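Local coordinates for calcineurin-like phosphoesterase domain-containing protein (Aquifex aeolicus, PDB 1XM7) that is of unknown function but belongs to the calcineurin-like phosphoesterases and is therefore probably a metal-dependent hydrolase, at residues Ile7-Phe12 with Asn168-Trp173; Asn19-Val24 with His147-Arg152; Tyr96-Ile101 with Leu110-Pro115. All coordinates share one frame; numbering follows the deposited sequence.

Contact 1: Ile7-Phe12 with Asn168-Trp173; sequences ISDTHF and NANVEW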
loop_
_atom_site.group_PDB
_atom_site.type_symbol
_atom_site.label_atom_id
_atom_site.label_comp_id
_atom_site.label_asym_id
_atom_site.label_seq_id
_atom_site.Cartn_x
_atom_site.Cartn_y
_atom_site.Cartn_z
ATOM N N ILE A 7 2.422 -3.291 0.037
ATOM C CA ILE A 7 2.023 -2.957 1.390
ATOM C C ILE A 7 1.562 -1.516 1.353
ATOM O O ILE A 7 1.962 -0.764 0.463
ATOM C CB ILE A 7 3.244 -3.075 2.314
ATOM C CG1 ILE A 7 2.824 -3.023 3.788
ATOM C CG2 ILE A 7 4.263 -1.985 1.943
ATOM C CD1 ILE A 7 3.937 -3.488 4.743
ATOM N N SER A 8 0.722 -1.122 2.300
ATOM C CA SER A 8 0.268 0.256 2.321
ATOM C C SER A 8 -0.367 0.637 3.644
ATOM O O SER A 8 -0.689 -0.223 4.458
ATOM C CB SER A 8 -0.726 0.510 1.192
ATOM O OG SER A 8 -1.907 -0.216 1.425
ATOM N N ASP A 9 -0.543 1.937 3.842
ATOM C CA ASP A 9 -1.147 2.467 5.055
ATOM C C ASP A 9 -0.376 2.060 6.293
ATOM O O ASP A 9 -0.964 1.637 7.290
ATOM C CB ASP A 9 -2.592 1.996 5.174
ATOM C CG ASP A 9 -3.387 2.299 3.938
ATOM O OD1 ASP A 9 -3.398 1.465 3.013
ATOM O OD2 ASP A 9 -3.982 3.385 3.872
ATOM N N THR A 10 0.945 2.205 6.227
ATOM C CA THR A 10 1.803 1.851 7.343
ATOM C C THR A 10 1.651 2.830 8.509
ATOM O O THR A 10 1.800 2.448 9.678
ATOM C CB THR A 10 3.257 1.786 6.884
ATOM O OG1 THR A 10 3.546 2.915 6.060
ATOM C CG2 THR A 10 3.489 0.526 6.078
ATOM N N HIS A 11 1.335 4.083 8.186
ATOM C CA HIS A 11 1.140 5.113 9.196
ATOM C C HIS A 11 2.249 5.143 10.243
ATOM O O HIS A 11 1.977 5.253 11.444
ATOM C CB HIS A 11 -0.205 4.920 9.908
ATOM C CG HIS A 11 -1.386 5.450 9.149
ATOM N ND1 HIS A 11 -1.977 4.767 8.107
ATOM C CD2 HIS A 11 -2.085 6.604 9.284
ATOM C CE1 HIS A 11 -2.987 5.474 7.634
ATOM N NE2 HIS A 11 -3.073 6.593 8.330
ATOM N N PHE A 12 3.496 5.034 9.798
ATOM C CA PHE A 12 4.612 5.069 10.728
ATOM C C PHE A 12 4.509 6.332 11.560
ATOM O O PHE A 12 4.293 7.413 11.029
ATOM C CB PHE A 12 5.947 5.069 9.986
ATOM C CG PHE A 12 6.289 3.759 9.343
ATOM C CD1 PHE A 12 6.384 2.598 10.105
ATOM C CD2 PHE A 12 6.569 3.691 7.983
ATOM C CE1 PHE A 12 6.758 1.389 9.523
ATOM C CE2 PHE A 12 6.944 2.487 7.389
ATOM C CZ PHE A 12 7.040 1.334 8.160
ATOM N N ASN A 168 -6.638 -5.629 -1.225
ATOM C CA ASN A 168 -6.274 -4.554 -0.318
ATOM C C ASN A 168 -4.912 -4.801 0.324
ATOM O O ASN A 168 -4.773 -5.714 1.137
ATOM C CB ASN A 168 -7.340 -4.443 0.767
ATOM C CG ASN A 168 -7.247 -3.157 1.547
ATOM O OD1 ASN A 168 -6.160 -2.632 1.763
ATOM N ND2 ASN A 168 -8.390 -2.647 1.991
ATOM N N ALA A 169 -3.919 -3.981 -0.027
ATOM C CA ALA A 169 -2.565 -4.113 0.512
ATOM C C ALA A 169 -2.342 -3.450 1.880
ATOM O O ALA A 169 -1.225 -3.457 2.402
ATOM C CB ALA A 169 -1.577 -3.564 -0.478
ATOM N N ASN A 170 -3.401 -2.879 2.453
ATOM C CA ASN A 170 -3.328 -2.210 3.754
ATOM C C ASN A 170 -2.864 -3.184 4.829
ATOM O O ASN A 170 -3.398 -4.279 4.947
ATOM C CB ASN A 170 -4.704 -1.645 4.126
ATOM C CG ASN A 170 -4.693 -0.863 5.433
ATOM O OD1 ASN A 170 -5.322 0.189 5.538
ATOM N ND2 ASN A 170 -3.993 -1.379 6.435
ATOM N N VAL A 171 -1.878 -2.773 5.617
ATOM C CA VAL A 171 -1.334 -3.620 6.676
ATOM C C VAL A 171 -2.395 -4.199 7.599
ATOM O O VAL A 171 -2.335 -5.370 7.954
ATOM C CB VAL A 171 -0.308 -2.854 7.540
ATOM C CG1 VAL A 171 0.935 -2.563 6.727
ATOM C CG2 VAL A 171 -0.918 -1.562 8.060
ATOM N N GLU A 172 -3.370 -3.379 7.976
ATOM C CA GLU A 172 -4.434 -3.813 8.876
ATOM C C GLU A 172 -5.228 -5.034 8.401
ATOM O O GLU A 172 -5.868 -5.715 9.203
ATOM C CB GLU A 172 -5.404 -2.660 9.147
ATOM C CG GLU A 172 -4.789 -1.484 9.874
ATOM C CD GLU A 172 -5.834 -0.509 10.373
ATOM O OE1 GLU A 172 -5.460 0.535 10.929
ATOM O OE2 GLU A 172 -7.037 -0.783 10.215
ATOM N N TRP A 173 -5.195 -5.312 7.104
ATOM C CA TRP A 173 -5.929 -6.455 6.574
ATOM C C TRP A 173 -5.056 -7.671 6.369
ATOM O O TRP A 173 -5.567 -8.783 6.240
ATOM C CB TRP A 173 -6.575 -6.116 5.235
ATOM C CG TRP A 173 -7.768 -5.235 5.341
ATOM C CD1 TRP A 173 -7.865 -3.936 4.938
ATOM C CD2 TRP A 173 -9.053 -5.593 5.871
ATOM N NE1 TRP A 173 -9.130 -3.461 5.181
ATOM C CE2 TRP A 173 -9.882 -4.456 5.753
ATOM C CE3 TRP A 173 -9.583 -6.762 6.433
ATOM C CZ2 TRP A 173 -11.219 -4.453 6.177
ATOM C CZ3 TRP A 173 -10.910 -6.759 6.855
ATOM C CH2 TRP A 173 -11.711 -5.609 6.724
#
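The Asp-x-His motif of the calcineurin-like phosphoesterases, here Asp9-Thr10-His11 at the end of strand 4-7, is packed against the loop that follows strand 166-168. A single backbone bridge pairs Ser8 with Asn170. Val171 N donates to Ser8 O (3.0 Å), and the donor sits nearly along the C=O axis. An Asx turn shapes the loop just before this point, Asn168 OD1 accepting from Asn170 N at 2.9 Å.

Asp9 is held on several sides. The hydroxyl of Ser8, turned between its backbone N and carbonyl carbon (chi1 67°), donates from OG to the anti lone pair of Asp9 OD1 at 2.8 Å, and OD1 also accepts from the backbone N of His147. These two donors should limit rotation of the acid and may steady its negative charge. The amide group of Asn170 lies flat against the carboxylate, the two planes only 7° apart.

Val171 supplies the apolar side of the joint. Its CG1 crosses Ile7 CG1 obliquely at 3.5 Å, while CG2 lies against Asp9 O at 3.3 Å; that carbonyl also receives Arg25. All the touching residues are buried. This buried join lies directly beside a motif whose Asp and His are metal ligands in well-studied relatives, consistent with a metallophosphoesterase centre.

Contact 2: Asn19-Val24 with His147-Arg152; sequences NLNPEV and HVHWNR
Dispersion carries most of this surface contact, in which the turn after helix 17-20 leans on the loop leaving strand 142-145. Val24 CG1, anti to its own carbonyl carbon (chi1 -76°), sits over one face of the Trp150 indole and makes a CH-pi contact with the five-membered ring. It lies 3.6 Å from the centroid of that ring and 26° off its normal, closest to Trp150 CG. Val24 CG2 reaches only the root of the indole, 4.0 Å from Trp150 CB. On the opposite face the backbone of the same loop returns, with Arg152 N 3.5 Å above the Trp150 plane toward the rim, so the indole is held between a methyl and a peptide group. Its CG is anti to the backbone N (chi1 178°), which turns the benzene part of the ring toward Glu23. The aliphatic part of Glu23 meets that part obliquely.

Polar groups add a second, looser layer around His149, the last residue of the Gly-His-x-His motif of calcineurin-like phosphoesterases, whose histidines bind metal in many relatives. Asn21 ND2 lies 4.2 Å above one face of the His149 imidazole, displaced toward the rim, and His147 O lies over the centre of the other. Asn21 ND2 has a weak hydrogen bond to Glu172, and His149 ND1 is directed at the side-chain amide of Asn170.

Glu23 OE1 and Arg152 NE, opposite in sign, are 5.3 Å apart, so any attraction is probably weak and they form no salt bridge. Glu23 OE1 comes nearer to the aliphatic Arg152 CG, at 4.1 Å.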
loop_
_atom_site.group_PDB
_atom_site.type_symbol
_atom_site.label_atom_id
_atom_site.label_comp_id
_atom_site.label_asym_id
_atom_site.label_seq_id
_atom_site.Cartn_x
_atom_site.Cartn_y
_atom_site.Cartn_z
ATOM N N ASN A 19 -5.412 4.404 18.938
ATOM C CA ASN A 19 -6.676 4.820 19.543
ATOM C C ASN A 19 -7.821 4.731 18.532
ATOM O O ASN A 19 -8.911 4.257 18.847
ATOM C CB ASN A 19 -6.570 6.263 20.035
ATOM C CG ASN A 19 -5.704 6.398 21.269
ATOM O OD1 ASN A 19 -5.025 7.408 21.452
ATOM N ND2 ASN A 19 -5.733 5.386 22.129
ATOM N N LEU A 20 -7.556 5.185 17.310
ATOM C CA LEU A 20 -8.552 5.191 16.245
ATOM C C LEU A 20 -8.972 3.806 15.736
ATOM O O LEU A 20 -10.110 3.620 15.303
ATOM C CB LEU A 20 -8.028 6.056 15.098
ATOM C CG LEU A 20 -7.745 7.488 15.558
ATOM C CD1 LEU A 20 -6.939 8.226 14.520
ATOM C CD2 LEU A 20 -9.048 8.204 15.813
ATOM N N ASN A 21 -8.059 2.843 15.779
ATOM C CA ASN A 21 -8.360 1.484 15.339
ATOM C C ASN A 21 -7.869 0.563 16.432
ATOM O O ASN A 21 -7.040 -0.307 16.196
ATOM C CB ASN A 21 -7.633 1.173 14.039
ATOM C CG ASN A 21 -7.934 2.182 12.960
ATOM O OD1 ASN A 21 -9.010 2.782 12.945
ATOM N ND2 ASN A 21 -6.997 2.368 12.040
ATOM N N PRO A 22 -8.407 0.732 17.646
ATOM C CA PRO A 22 -8.042 -0.053 18.825
ATOM C C PRO A 22 -8.034 -1.506 18.450
ATOM O O PRO A 22 -7.159 -2.272 18.848
ATOM C CB PRO A 22 -9.159 0.259 19.811
ATOM C CG PRO A 22 -9.740 1.548 19.312
ATOM C CD PRO A 22 -9.728 1.348 17.842
ATOM N N GLU A 23 -9.040 -1.863 17.671
ATOM C CA GLU A 23 -9.217 -3.216 17.196
ATOM C C GLU A 23 -7.936 -3.844 16.646
ATOM O O GLU A 23 -7.477 -4.865 17.153
ATOM C CB GLU A 23 -10.290 -3.220 16.111
ATOM C CG GLU A 23 -11.718 -2.980 16.606
ATOM C CD GLU A 23 -12.333 -4.232 17.229
ATOM O OE1 GLU A 23 -13.578 -4.267 17.395
ATOM O OE2 GLU A 23 -11.571 -5.179 17.555
ATOM N N VAL A 24 -7.357 -3.228 15.620
ATOM C CA VAL A 24 -6.155 -3.759 14.989
ATOM C C VAL A 24 -4.815 -3.147 15.369
ATOM O O VAL A 24 -3.831 -3.861 15.518
ATOM C CB VAL A 24 -6.273 -3.675 13.474
ATOM C CG1 VAL A 24 -7.195 -4.754 12.981
ATOM C CG2 VAL A 24 -6.806 -2.309 13.078
ATOM N N HIS A 147 -5.749 2.231 1.436
ATOM C CA HIS A 147 -6.752 3.167 1.912
ATOM C C HIS A 147 -7.872 2.653 2.829
ATOM O O HIS A 147 -8.185 3.309 3.820
ATOM C CB HIS A 147 -7.362 3.886 0.706
ATOM C CG HIS A 147 -8.246 5.034 1.075
ATOM N ND1 HIS A 147 -9.607 4.900 1.247
ATOM C CD2 HIS A 147 -7.958 6.332 1.331
ATOM C CE1 HIS A 147 -10.120 6.068 1.592
ATOM N NE2 HIS A 147 -9.140 6.954 1.649
ATOM N N VAL A 148 -8.486 1.512 2.516
ATOM C CA VAL A 148 -9.574 0.998 3.364
ATOM C C VAL A 148 -9.077 0.190 4.562
ATOM O O VAL A 148 -8.527 -0.900 4.407
ATOM C CB VAL A 148 -10.553 0.119 2.567
ATOM C CG1 VAL A 148 -11.762 -0.210 3.435
ATOM C CG2 VAL A 148 -10.982 0.840 1.292
ATOM N N HIS A 149 -9.293 0.723 5.760
ATOM C CA HIS A 149 -8.840 0.067 6.979
ATOM C C HIS A 149 -9.682 -1.108 7.422
ATOM O O HIS A 149 -10.776 -1.350 6.920
ATOM C CB HIS A 149 -8.757 1.068 8.132
ATOM C CG HIS A 149 -7.884 2.248 7.841
ATOM N ND1 HIS A 149 -6.636 2.128 7.267
ATOM C CD2 HIS A 149 -8.079 3.574 8.039
ATOM C CE1 HIS A 149 -6.104 3.328 7.121
ATOM N NE2 HIS A 149 -6.959 4.223 7.582
ATOM N N TRP A 150 -9.141 -1.831 8.388
ATOM C CA TRP A 150 -9.805 -2.985 8.940
ATOM C C TRP A 150 -11.095 -2.562 9.626
ATOM O O TRP A 150 -11.166 -1.497 10.237
ATOM C CB TRP A 150 -8.888 -3.668 9.959
ATOM C CG TRP A 150 -9.518 -4.855 10.627
ATOM C CD1 TRP A 150 -9.454 -6.164 10.221
ATOM C CD2 TRP A 150 -10.401 -4.830 11.759
ATOM N NE1 TRP A 150 -10.248 -6.950 11.027
ATOM C CE2 TRP A 150 -10.841 -6.156 11.977
ATOM C CE3 TRP A 150 -10.872 -3.812 12.604
ATOM C CZ2 TRP A 150 -11.731 -6.490 13.009
ATOM C CZ3 TRP A 150 -11.758 -4.146 13.626
ATOM C CH2 TRP A 150 -12.178 -5.474 13.818
ATOM N N ASN A 151 -12.118 -3.399 9.504
ATOM C CA ASN A 151 -13.402 -3.170 10.150
ATOM C C ASN A 151 -13.838 -4.559 10.567
ATOM O O ASN A 151 -13.351 -5.552 10.025
ATOM C CB ASN A 151 -14.414 -2.527 9.193
ATOM C CG ASN A 151 -14.655 -3.350 7.949
ATOM O OD1 ASN A 151 -14.604 -2.838 6.826
ATOM N ND2 ASN A 151 -14.930 -4.633 8.137
ATOM N N ARG A 152 -14.746 -4.635 11.528
ATOM C CA ARG A 152 -15.206 -5.922 12.034
ATOM C C ARG A 152 -16.071 -6.765 11.090
ATOM O O ARG A 152 -16.607 -7.788 11.511
ATOM C CB ARG A 152 -15.941 -5.719 13.364
ATOM C CG ARG A 152 -15.794 -4.313 13.937
ATOM C CD ARG A 152 -16.695 -3.339 13.187
ATOM N NE ARG A 152 -16.471 -1.938 13.545
ATOM C CZ ARG A 152 -17.382 -0.975 13.391
ATOM N NH1 ARG A 152 -18.583 -1.264 12.890
ATOM N NH2 ARG A 152 -17.096 0.281 13.734
#

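Contact 3: Tyr96-Ile101 with Leu110-Pro115; sequences YDFYKI and LLSHYP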
loop_
_atom_site.group_PDB
_atom_site.type_symbol
_atom_site.label_atom_id
_atom_site.label_comp_id
_atom_site.label_asym_id
_atom_site.label_seq_id
_atom_site.Cartn_x
_atom_site.Cartn_y
_atom_site.Cartn_z
ATOM N N TYR A 96 5.161 7.899 -7.595
ATOM C CA TYR A 96 4.108 8.172 -8.561
ATOM C C TYR A 96 3.001 8.852 -7.773
ATOM O O TYR A 96 2.484 8.283 -6.813
ATOM C CB TYR A 96 3.644 6.852 -9.168
ATOM C CG TYR A 96 4.745 6.199 -9.956
ATOM C CD1 TYR A 96 5.050 6.634 -11.245
ATOM C CD2 TYR A 96 5.548 5.219 -9.388
ATOM C CE1 TYR A 96 6.128 6.120 -11.946
ATOM C CE2 TYR A 96 6.636 4.694 -10.082
ATOM C CZ TYR A 96 6.919 5.154 -11.363
ATOM O OH TYR A 96 8.000 4.663 -12.057
ATOM N N ASP A 97 2.638 10.067 -8.170
ATOM C CA ASP A 97 1.637 10.803 -7.418
ATOM C C ASP A 97 0.207 10.280 -7.387
ATOM O O ASP A 97 -0.577 10.722 -6.548
ATOM C CB ASP A 97 1.647 12.284 -7.814
ATOM C CG ASP A 97 1.526 12.496 -9.296
ATOM O OD1 ASP A 97 2.466 12.115 -10.023
ATOM O OD2 ASP A 97 0.490 13.046 -9.726
ATOM N N PHE A 98 -0.161 9.360 -8.270
ATOM C CA PHE A 98 -1.522 8.845 -8.197
ATOM C C PHE A 98 -1.709 7.376 -8.530
ATOM O O PHE A 98 -2.482 6.699 -7.863
ATOM C CB PHE A 98 -2.477 9.675 -9.049
ATOM C CG PHE A 98 -3.933 9.307 -8.853
ATOM C CD1 PHE A 98 -4.595 8.489 -9.768
ATOM C CD2 PHE A 98 -4.632 9.762 -7.740
ATOM C CE1 PHE A 98 -5.921 8.133 -9.578
ATOM C CE2 PHE A 98 -5.965 9.407 -7.542
ATOM C CZ PHE A 98 -6.609 8.591 -8.466
ATOM N N TYR A 99 -1.026 6.876 -9.554
ATOM C CA TYR A 99 -1.159 5.464 -9.897
ATOM C C TYR A 99 0.065 4.989 -10.641
ATOM O O TYR A 99 0.927 5.778 -11.008
ATOM C CB TYR A 99 -2.363 5.228 -10.801
ATOM C CG TYR A 99 -2.114 5.686 -12.218
ATOM C CD1 TYR A 99 -2.127 7.037 -12.545
ATOM C CD2 TYR A 99 -1.816 4.770 -13.224
ATOM C CE1 TYR A 99 -1.849 7.467 -13.837
ATOM C CE2 TYR A 99 -1.532 5.188 -14.521
ATOM C CZ TYR A 99 -1.550 6.536 -14.818
ATOM O OH TYR A 99 -1.263 6.957 -16.092
ATOM N N LYS A 100 0.120 3.688 -10.880
ATOM C CA LYS A 100 1.223 3.095 -11.616
ATOM C C LYS A 100 0.692 1.810 -12.193
ATOM O O LYS A 100 -0.007 1.058 -11.515
ATOM C CB LYS A 100 2.402 2.790 -10.692
ATOM C CG LYS A 100 3.772 2.880 -11.358
ATOM C CD LYS A 100 4.086 1.689 -12.232
ATOM C CE LYS A 100 5.536 1.737 -12.708
ATOM N NZ LYS A 100 5.785 2.949 -13.542
ATOM N N ILE A 101 1.006 1.566 -13.454
ATOM C CA ILE A 101 0.560 0.349 -14.087
ATOM C C ILE A 101 1.742 -0.562 -14.358
ATOM O O ILE A 101 2.785 -0.130 -14.856
ATOM C CB ILE A 101 -0.188 0.649 -15.388
ATOM C CG1 ILE A 101 -1.499 1.356 -15.051
ATOM C CG2 ILE A 101 -0.464 -0.635 -16.139
ATOM C CD1 ILE A 101 -2.290 1.799 -16.244
ATOM N N LEU A 110 -3.104 -2.437 -12.014
ATOM C CA LEU A 110 -3.236 -1.038 -11.643
ATOM C C LEU A 110 -2.892 -0.935 -10.165
ATOM O O LEU A 110 -3.459 -1.645 -9.325
ATOM C CB LEU A 110 -4.672 -0.541 -11.836
ATOM C CG LEU A 110 -4.949 0.945 -12.120
ATOM C CD1 LEU A 110 -6.251 1.332 -11.460
ATOM C CD2 LEU A 110 -3.842 1.832 -11.618
ATOM N N LEU A 111 -1.955 -0.045 -9.867
ATOM C CA LEU A 111 -1.523 0.209 -8.507
ATOM C C LEU A 111 -1.970 1.616 -8.156
ATOM O O LEU A 111 -1.586 2.593 -8.812
ATOM C CB LEU A 111 -0.006 0.144 -8.411
ATOM C CG LEU A 111 0.690 -1.103 -8.948
ATOM C CD1 LEU A 111 2.180 -0.905 -8.807
ATOM C CD2 LEU A 111 0.233 -2.344 -8.195
ATOM N N SER A 112 -2.789 1.716 -7.125
ATOM C CA SER A 112 -3.271 3.005 -6.680
ATOM C C SER A 112 -3.510 2.929 -5.176
ATOM O O SER A 112 -3.601 1.838 -4.615
ATOM C CB SER A 112 -4.565 3.342 -7.397
ATOM O OG SER A 112 -4.949 4.668 -7.109
ATOM N N HIS A 113 -3.586 4.076 -4.512
ATOM C CA HIS A 113 -3.838 4.076 -3.083
ATOM C C HIS A 113 -5.330 3.929 -2.844
ATOM O O HIS A 113 -5.758 3.290 -1.894
ATOM C CB HIS A 113 -3.373 5.386 -2.458
ATOM C CG HIS A 113 -3.821 5.567 -1.041
ATOM N ND1 HIS A 113 -3.275 4.860 0.010
ATOM C CD2 HIS A 113 -4.789 6.346 -0.507
ATOM C CE1 HIS A 113 -3.890 5.196 1.131
ATOM N NE2 HIS A 113 -4.812 6.096 0.845
ATOM N N TYR A 114 -6.114 4.530 -3.729
ATOM C CA TYR A 114 -7.561 4.522 -3.607
ATOM C C TYR A 114 -8.199 3.318 -4.242
ATOM O O TYR A 114 -7.702 2.797 -5.233
ATOM C CB TYR A 114 -8.147 5.801 -4.219
ATOM C CG TYR A 114 -7.507 7.059 -3.673
ATOM C CD1 TYR A 114 -6.247 7.470 -4.120
ATOM C CD2 TYR A 114 -8.120 7.795 -2.654
ATOM C CE1 TYR A 114 -5.611 8.574 -3.564
ATOM C CE2 TYR A 114 -7.489 8.904 -2.088
ATOM C CZ TYR A 114 -6.234 9.287 -2.549
ATOM O OH TYR A 114 -5.595 10.380 -2.000
ATOM N N PRO A 115 -9.315 2.849 -3.664
ATOM C CA PRO A 115 -10.059 1.686 -4.162
ATOM C C PRO A 115 -11.070 2.120 -5.219
ATOM O O PRO A 115 -11.254 3.318 -5.459
ATOM C CB PRO A 115 -10.750 1.176 -2.903
ATOM C CG PRO A 115 -11.138 2.467 -2.230
ATOM C CD PRO A 115 -9.872 3.306 -2.371
HETATM O O HOH W 1 -2.758 6.855 -5.168
#
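Two antiparallel strands of a beta hairpin, 99-104 and 107-112, form the firm half of this contact. Lys100 and Leu111 are its hydrogen-bonded pair: Leu111 N reaches Lys100 O at 2.8 Å, nearly along the C=O axis, and Lys100 N returns to Leu111 O at 2.9 Å. Ile101 and Leu110 follow as a non-hydrogen-bonded pair. On the face they share with Tyr99, the Leu110 CD2 methyl touches Tyr99 CB at 3.8 Å and Ile101 CG1 at 4.2 Å. Helix 125-137 covers this side, with Val131 against Leu110 and Ile134 against Tyr99.

At Phe98, a side chain and a water join the two segments. Ser112 OG, anti to its backbone N, donates to Phe98 O at 3.3 Å, nearly along the C=O axis. Water 1 donates to the same Phe98 O and accepts from His113 N. Beyond it, the Phe98 and Tyr114 rings lie 18° from parallel but are displaced so far, centroids 5.8 Å apart, that little of one ring covers the other; Phe98 CE2 meets Tyr114 CD1 at 3.9 Å.

On the opposite face, shared by Lys100 and Leu111, packing is looser: the partly exposed Lys100 lays its CG over the centre of the Tyr96 ring, 3.5 Å above the plane. The end of Lys100 leads away, while the buried Leu111 also packs on Ile144.

Phe98 O, which accepts from a hydroxyl and a water, thus has two donors. His113 ND1 donates to Leu50 O, and this bond, with the water on His113 N, would help set the position of the His113 ring.

Along the chain the three contacts are nested, contact 3 inside the loop closed by contact 2 and contact 2 inside that closed by contact 1. Contacts 1 and 2 have centres 11 Å apart and are joined directly, Trp173 NE1 probably donating to Val148 O at 2.7 Å. Contact 3 lies about 14 Å from contact 1 and 22 Å from contact 2, centre to centre, yet reaches both through His113: Asp9 OD2 lies 3.3 Å from His113 CE1, and the His113 and His147 rings meet nearly at right angles. Asp9, His11, His113, His147 and His149 therefore converge where metallophosphoesterases carry their metal centre, consistent with an active site here.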